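Local coordinates for CRISPR-associated endonuclease Cas12b (Alicyclobacillus acidoterrestris, PDB 5U31), which is an RNA-guided endonuclease of CRISPR adaptive immunity that recognises PAM-bearing target DNA and cleaves it with a RuvC nuclease domain, at residues R617-L623 with R816-E820; V509-S513 with Q885-L889. The protein carries 3 engineered substitutions. All coordinates share one frame. Residues are numbered along the deposited sequence.

Interaction 1 (R617-L623 with R816-E820). With nucleotides of chain B.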
loop_
_atom_site.group_PDB
_atom_site.type_symbol
_atom_site.label_atom_id
_atom_site.label_comp_id
_atom_site.label_asym_id
_atom_site.label_seq_id
_atom_site.Cartn_x
_atom_site.Cartn_y
_atom_site.Cartn_z
ATOM N N ARG A 617 -9.862 9.538 -27.202
ATOM C CA ARG A 617 -9.688 10.756 -26.427
ATOM C C ARG A 617 -8.567 10.555 -25.422
ATOM O O ARG A 617 -8.221 9.427 -25.065
ATOM C CB ARG A 617 -10.983 11.151 -25.707
ATOM C CG ARG A 617 -11.398 10.186 -24.609
ATOM C CD ARG A 617 -12.868 10.344 -24.268
ATOM N NE ARG A 617 -13.474 9.062 -23.921
ATOM C CZ ARG A 617 -13.632 8.635 -22.675
ATOM N NH1 ARG A 617 -13.234 9.401 -21.668
ATOM N NH2 ARG A 617 -14.192 7.454 -22.433
ATOM N N SER A 618 -8.000 11.673 -24.978
ATOM C CA SER A 618 -7.097 11.699 -23.839
ATOM C C SER A 618 -7.547 12.800 -22.895
ATOM O O SER A 618 -8.072 13.831 -23.329
ATOM C CB SER A 618 -5.641 11.924 -24.259
ATOM O OG SER A 618 -5.103 10.771 -24.880
ATOM N N GLN A 619 -7.345 12.573 -21.603
ATOM C CA GLN A 619 -7.838 13.490 -20.594
ATOM C C GLN A 619 -6.932 13.431 -19.376
ATOM O O GLN A 619 -6.325 12.398 -19.087
ATOM C CB GLN A 619 -9.282 13.158 -20.199
ATOM C CG GLN A 619 -10.324 14.011 -20.895
ATOM C CD GLN A 619 -10.270 15.463 -20.460
ATOM O OE1 GLN A 619 -10.280 15.768 -19.264
ATOM N NE2 GLN A 619 -10.202 16.369 -21.430
ATOM N N LEU A 620 -6.842 14.553 -18.673
ATOM C CA LEU A 620 -6.184 14.609 -17.375
ATOM C C LEU A 620 -7.263 14.518 -16.303
ATOM O O LEU A 620 -8.053 15.452 -16.127
ATOM C CB LEU A 620 -5.359 15.886 -17.233
ATOM C CG LEU A 620 -4.172 16.036 -18.187
ATOM C CD1 LEU A 620 -3.244 17.137 -17.712
ATOM C CD2 LEU A 620 -3.422 14.725 -18.326
ATOM N N LEU A 621 -7.313 13.385 -15.602
ATOM C CA LEU A 621 -8.297 13.179 -14.539
ATOM C C LEU A 621 -7.757 13.775 -13.239
ATOM O O LEU A 621 -7.403 13.080 -12.284
ATOM C CB LEU A 621 -8.627 11.701 -14.380
ATOM C CG LEU A 621 -9.210 10.969 -15.589
ATOM C CD1 LEU A 621 -9.894 9.687 -15.144
ATOM C CD2 LEU A 621 -10.166 11.859 -16.369
ATOM N N LYS A 622 -7.696 15.101 -13.223
ATOM C CA LYS A 622 -7.246 15.802 -12.031
ATOM C C LYS A 622 -8.308 15.710 -10.943
ATOM O O LYS A 622 -9.485 15.997 -11.180
ATOM C CB LYS A 622 -6.942 17.264 -12.355
ATOM C CG LYS A 622 -5.695 17.483 -13.193
ATOM C CD LYS A 622 -5.621 18.918 -13.692
ATOM C CE LYS A 622 -4.343 19.181 -14.477
ATOM N NZ LYS A 622 -3.148 19.239 -13.596
ATOM N N LEU A 623 -7.895 15.275 -9.758
ATOM C CA LEU A 623 -8.723 15.454 -8.589
ATOM C C LEU A 623 -8.701 16.925 -8.189
ATOM O O LEU A 623 -7.792 17.666 -8.573
ATOM C CB LEU A 623 -8.232 14.572 -7.444
ATOM C CG LEU A 623 -8.540 13.079 -7.580
ATOM C CD1 LEU A 623 -7.885 12.277 -6.468
ATOM C CD2 LEU A 623 -10.041 12.842 -7.589
ATOM N N ARG A 816 -13.270 8.283 -9.979
ATOM C CA ARG A 816 -13.054 9.083 -11.182
ATOM C C ARG A 816 -12.571 8.218 -12.335
ATOM O O ARG A 816 -13.053 8.352 -13.466
ATOM C CB ARG A 816 -12.052 10.205 -10.908
ATOM C CG ARG A 816 -12.685 11.492 -10.406
ATOM C CD ARG A 816 -12.042 12.713 -11.043
ATOM N NE ARG A 816 -12.310 12.789 -12.475
ATOM C CZ ARG A 816 -11.908 13.785 -13.259
ATOM N NH1 ARG A 816 -12.197 13.775 -14.551
ATOM N NH2 ARG A 816 -11.215 14.794 -12.746
ATOM N N ILE A 817 -11.622 7.318 -12.066
ATOM C CA ILE A 817 -11.100 6.455 -13.119
ATOM C C ILE A 817 -12.204 5.564 -13.671
ATOM O O ILE A 817 -12.317 5.365 -14.886
ATOM C CB ILE A 817 -9.913 5.630 -12.591
ATOM C CG1 ILE A 817 -8.780 6.552 -12.128
ATOM C CG2 ILE A 817 -9.423 4.668 -13.658
ATOM C CD1 ILE A 817 -7.648 5.829 -11.413
ATOM N N ILE A 818 -13.054 5.039 -12.789
ATOM C CA ILE A 818 -14.086 4.106 -13.221
ATOM C C ILE A 818 -15.201 4.836 -13.951
ATOM O O ILE A 818 -15.678 4.381 -14.998
ATOM C CB ILE A 818 -14.606 3.312 -12.012
ATOM C CG1 ILE A 818 -13.525 2.340 -11.562
ATOM C CG2 ILE A 818 -15.895 2.577 -12.342
ATOM C CD1 ILE A 818 -13.995 1.372 -10.568
HETATM N N MSE A 819 -15.624 5.977 -13.430
HETATM C CA MSE A 819 -16.638 6.772 -14.101
HETATM C C MSE A 819 -16.217 7.187 -15.513
HETATM O O MSE A 819 -17.035 7.189 -16.430
HETATM C CB MSE A 819 -16.969 7.994 -13.260
HETATM C CG MSE A 819 -17.776 7.636 -12.034
HETATM SE SE MSE A 819 -19.432 6.724 -12.519
HETATM C CE MSE A 819 -19.659 5.691 -10.871
ATOM N N GLU A 820 -14.934 7.522 -15.681
ATOM C CA GLU A 820 -14.419 7.837 -17.011
ATOM C C GLU A 820 -14.363 6.597 -17.892
ATOM O O GLU A 820 -14.724 6.651 -19.074
ATOM C CB GLU A 820 -13.036 8.477 -16.900
ATOM C CG GLU A 820 -13.027 9.975 -17.162
ATOM C CD GLU A 820 -12.987 10.313 -18.637
ATOM O OE1 GLU A 820 -12.480 9.488 -19.418
ATOM O OE2 GLU A 820 -13.468 11.397 -19.019
ATOM P P G B 9 -14.911 15.910 -26.377
ATOM O OP1 G B 9 -15.910 14.893 -25.966
ATOM O OP2 G B 9 -14.964 16.497 -27.741
ATOM O "O5'" G B 9 -14.975 17.108 -25.330
ATOM C "C5'" G B 9 -15.072 16.865 -23.930
ATOM C "C4'" G B 9 -14.838 18.135 -23.149
ATOM O "O4'" G B 9 -15.183 17.937 -21.749
ATOM C "C3'" G B 9 -13.401 18.663 -23.170
ATOM O "O3'" G B 9 -13.419 20.080 -23.289
ATOM C "C2'" G B 9 -12.873 18.276 -21.792
ATOM O "O2'" G B 9 -11.831 19.094 -21.308
ATOM C "C1'" G B 9 -14.127 18.405 -20.940
ATOM N N9 G B 9 -14.085 17.630 -19.701
ATOM C C8 G B 9 -14.133 18.146 -18.428
ATOM N N7 G B 9 -14.055 17.232 -17.504
ATOM C C5 G B 9 -13.938 16.043 -18.211
ATOM C C6 G B 9 -13.818 14.713 -17.740
ATOM O O6 G B 9 -13.791 14.309 -16.573
ATOM N N1 G B 9 -13.728 13.806 -18.786
ATOM C C2 G B 9 -13.746 14.127 -20.117
ATOM N N2 G B 9 -13.641 13.087 -20.959
ATOM N N3 G B 9 -13.857 15.364 -20.576
ATOM C C4 G B 9 -13.948 16.266 -19.571
ATOM P P A B 6 0.221 13.259 -30.988
ATOM O OP1 A B 6 1.507 12.531 -30.872
ATOM O OP2 A B 6 -0.435 13.379 -32.319
ATOM O "O5'" A B 6 -0.789 12.588 -29.958
ATOM C "C5'" A B 6 -1.631 11.514 -30.353
ATOM C "C4'" A B 6 -3.080 11.913 -30.296
ATOM O "O4'" A B 6 -3.381 12.270 -28.921
ATOM C "C3'" A B 6 -3.428 13.127 -31.162
ATOM O "O3'" A B 6 -4.489 12.903 -32.118
ATOM C "C2'" A B 6 -3.711 14.256 -30.162
ATOM O "O2'" A B 6 -4.761 15.129 -30.512
ATOM C "C1'" A B 6 -4.009 13.532 -28.855
ATOM N N9 A B 6 -3.445 14.277 -27.728
ATOM C C8 A B 6 -2.117 14.572 -27.546
ATOM N N7 A B 6 -1.867 15.293 -26.481
ATOM C C5 A B 6 -3.121 15.509 -25.934
ATOM C C6 A B 6 -3.534 16.213 -24.792
ATOM N N6 A B 6 -2.691 16.846 -23.975
ATOM N N1 A B 6 -4.854 16.238 -24.514
ATOM C C2 A B 6 -5.695 15.603 -25.340
ATOM N N3 A B 6 -5.432 14.910 -26.447
ATOM C C4 A B 6 -4.109 14.899 -26.693
#

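Interaction 2 (V509-S513 with Q885-L889)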
loop_
_atom_site.group_PDB
_atom_site.type_symbol
_atom_site.label_atom_id
_atom_site.label_comp_id
_atom_site.label_asym_id
_atom_site.label_seq_id
_atom_site.Cartn_x
_atom_site.Cartn_y
_atom_site.Cartn_z
ATOM N N VAL A 509 -24.285 -7.364 -4.280
ATOM C CA VAL A 509 -24.778 -6.665 -5.460
ATOM C C VAL A 509 -24.391 -7.463 -6.697
ATOM O O VAL A 509 -23.228 -7.851 -6.853
ATOM C CB VAL A 509 -24.227 -5.232 -5.538
ATOM C CG1 VAL A 509 -24.821 -4.510 -6.718
ATOM C CG2 VAL A 509 -24.523 -4.479 -4.253
ATOM N N GLN A 510 -25.363 -7.694 -7.574
ATOM C CA GLN A 510 -25.197 -8.537 -8.750
ATOM C C GLN A 510 -24.933 -7.660 -9.970
ATOM O O GLN A 510 -25.735 -6.775 -10.286
ATOM C CB GLN A 510 -26.441 -9.401 -8.957
ATOM C CG GLN A 510 -26.291 -10.532 -9.954
ATOM C CD GLN A 510 -27.463 -11.495 -9.915
ATOM O OE1 GLN A 510 -28.575 -11.125 -9.538
ATOM N NE2 GLN A 510 -27.217 -12.742 -10.297
ATOM N N SER A 511 -23.815 -7.908 -10.647
ATOM C CA SER A 511 -23.444 -7.125 -11.813
ATOM C C SER A 511 -24.306 -7.509 -13.013
ATOM O O SER A 511 -24.881 -8.598 -13.072
ATOM C CB SER A 511 -21.967 -7.328 -12.146
ATOM O OG SER A 511 -21.746 -8.612 -12.695
ATOM N N GLN A 512 -24.382 -6.594 -13.985
ATOM C CA GLN A 512 -25.217 -6.833 -15.159
ATOM C C GLN A 512 -24.829 -8.126 -15.863
ATOM O O GLN A 512 -25.697 -8.856 -16.355
ATOM C CB GLN A 512 -25.124 -5.655 -16.124
ATOM C CG GLN A 512 -25.596 -4.347 -15.538
ATOM C CD GLN A 512 -25.583 -3.234 -16.558
ATOM O OE1 GLN A 512 -25.285 -3.460 -17.732
ATOM N NE2 GLN A 512 -25.909 -2.022 -16.119
ATOM N N SER A 513 -23.531 -8.430 -15.919
ATOM C CA SER A 513 -23.098 -9.715 -16.454
ATOM C C SER A 513 -23.611 -10.862 -15.594
ATOM O O SER A 513 -24.218 -11.811 -16.104
ATOM C CB SER A 513 -21.575 -9.762 -16.553
ATOM O OG SER A 513 -21.114 -11.098 -16.649
ATOM N N GLN A 885 -15.737 -4.233 -9.681
ATOM C CA GLN A 885 -16.373 -5.546 -9.748
ATOM C C GLN A 885 -17.819 -5.439 -10.223
ATOM O O GLN A 885 -18.241 -6.164 -11.132
ATOM C CB GLN A 885 -16.295 -6.226 -8.380
ATOM C CG GLN A 885 -16.643 -7.711 -8.380
ATOM C CD GLN A 885 -16.262 -8.397 -7.074
ATOM O OE1 GLN A 885 -15.756 -7.759 -6.150
ATOM N NE2 GLN A 885 -16.505 -9.701 -6.997
ATOM N N VAL A 886 -18.584 -4.514 -9.636
ATOM C CA VAL A 886 -20.005 -4.395 -9.949
ATOM C C VAL A 886 -20.225 -3.982 -11.394
ATOM O O VAL A 886 -21.245 -4.332 -11.999
ATOM C CB VAL A 886 -20.676 -3.392 -8.998
ATOM C CG1 VAL A 886 -22.168 -3.594 -9.003
ATOM C CG2 VAL A 886 -20.117 -3.528 -7.605
ATOM N N HIS A 887 -19.300 -3.217 -11.964
ATOM C CA HIS A 887 -19.490 -2.650 -13.290
ATOM C C HIS A 887 -19.004 -3.560 -14.407
ATOM O O HIS A 887 -19.122 -3.184 -15.578
ATOM C CB HIS A 887 -18.783 -1.297 -13.384
ATOM C CG HIS A 887 -19.179 -0.336 -12.308
ATOM N ND1 HIS A 887 -20.362 0.370 -12.340
ATOM C CD2 HIS A 887 -18.548 0.032 -11.167
ATOM C CE1 HIS A 887 -20.441 1.136 -11.264
ATOM N NE2 HIS A 887 -19.353 0.949 -10.537
ATOM N N ASP A 888 -18.464 -4.735 -14.077
ATOM C CA ASP A 888 -17.909 -5.661 -15.067
ATOM C C ASP A 888 -16.737 -5.046 -15.833
ATOM O O ASP A 888 -16.537 -5.333 -17.016
ATOM C CB ASP A 888 -18.984 -6.145 -16.046
ATOM C CG ASP A 888 -20.109 -6.877 -15.361
ATOM O OD1 ASP A 888 -19.822 -7.788 -14.560
ATOM O OD2 ASP A 888 -21.282 -6.543 -15.620
ATOM N N LEU A 889 -15.956 -4.193 -15.170
ATOM C CA LEU A 889 -14.769 -3.581 -15.753
ATOM C C LEU A 889 -13.534 -4.374 -15.363
ATOM O O LEU A 889 -13.295 -4.612 -14.174
ATOM C CB LEU A 889 -14.600 -2.138 -15.285
ATOM C CG LEU A 889 -15.682 -1.143 -15.667
ATOM C CD1 LEU A 889 -15.250 0.245 -15.244
ATOM C CD2 LEU A 889 -15.914 -1.215 -17.157
#

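Interaction 1 (R617-L623 with R816-E820)
Three residues, Leu621, Arg816 and Glu820, account for most of the 395 Å² buried here, and their conformations explain how strand and helix join across a wide gap. The axes of strand 617-621 and helix 816-820 come no closer than 10.2 Å and run nearly antiparallel, at 154°, so long side chains must bridge the distance. Arg617 does so with a p, t start to its chain, which carries NH1 to within 2.4 Å of Glu820 OE1 in a very short salt bridge at the guanidinium edge; Tyr840 adds a cation-pi contact. With chi1 off-rotamer at -106° and chi2 m, Glu820 holds OE1 at Arg617 while its OE2 accepts hydrogen bonds from N1 (2.4 Å) and N2 (2.6 Å) of guanosine G9 of the guide RNA, chain B. Residues 611-621 form a strand of the RNase H-like RuvC sheet, and helix 796-822 lies against one of its faces. Strand alternation fits this: Arg617, Gln619 and Leu621 point toward the helix, whereas the CA-to-CB bonds of Ser618 and Leu620 point away, and both side chains touch Leu979 of helix 977-990. Leu621, an m, t rotamer, fills the space between the polar groups: its CD2 lies 3.5 Å from Glu820 CG and its CD1 4.0 Å from Ile817 CA. Arg816 bends at chi3 (67°, p), bringing one guanidinium face over Leu621 C. From there Arg816 NH2 makes a weak hydrogen bond of 2.6 Å to Lys622 O, in the last residue of the inverse gamma turn centred on Leu621, while Arg816 NH1 approaches G9 O6 at 2.6 Å.

Interaction 2 (V509-S513 with Q885-L889)
Asp888, Val886 and Ser511 carry most of the 247 Å² buried between these two segments. Asp888 ends a type I beta turn that starts at Gln885, closed by a hydrogen bond from Asp888 N to Gln885 O of 3.3 Å. Its own backbone is left-handed (phi 62°, psi 33°), and its CA-to-CB bond points toward residues 509-513. The carboxylate meets them with both oxygens: OD2 accepts a hydrogen bond from Ser513 N (3.0 Å, 159° at the hydrogen), and OD1 lies 2.8 Å from Ser511 OG. Ser511 occupies the N-cap position of the short helix 512-515, with chi1 in the p well, and its side chain caps a backbone N just past the segment. The nearest CA pair is Ser511 and Val886, 4.8 Å apart, with Ser511 CB only 3.1 Å from Val886 O. Val886 adds the apolar part: its CG1 packs 3.6 Å from Val509 CG1, and Phe473 of strand 473-483 and Ala3 and Lys5 of strand 3-10 also touch it. The contact thus joins the WED-II domain to RuvC-II beside strand 502-510, close to Arg508, which binds the phosphate lock of the target strand. Ser511 is a serine N-cap; Asp888, from a distant type I turn, also hydrogen-bonds Ser513 N at the start of the helix.

The two contacts lie about 20 Å apart, centre to centre, and are joined by direct packing: Ile818 CG2, on the helix of interaction 1, sits 3.8 Å from Leu889 CD1 and 3.9 Å from His887 CD2 of interaction 2. Along the chain the order is 509-513, 617-623, 816-820, 885-889, so interaction 2 encloses interaction 1. Residues 617-621 belong to strand 611-621, and loop 885-889 leads into strand 890-895 of the same mixed RuvC sheet, with three strands between them. Through Ile818, helix 796-822 thus packs on the loop that meets WED-II, so the guide-RNA contact and the domain junction are neighbours.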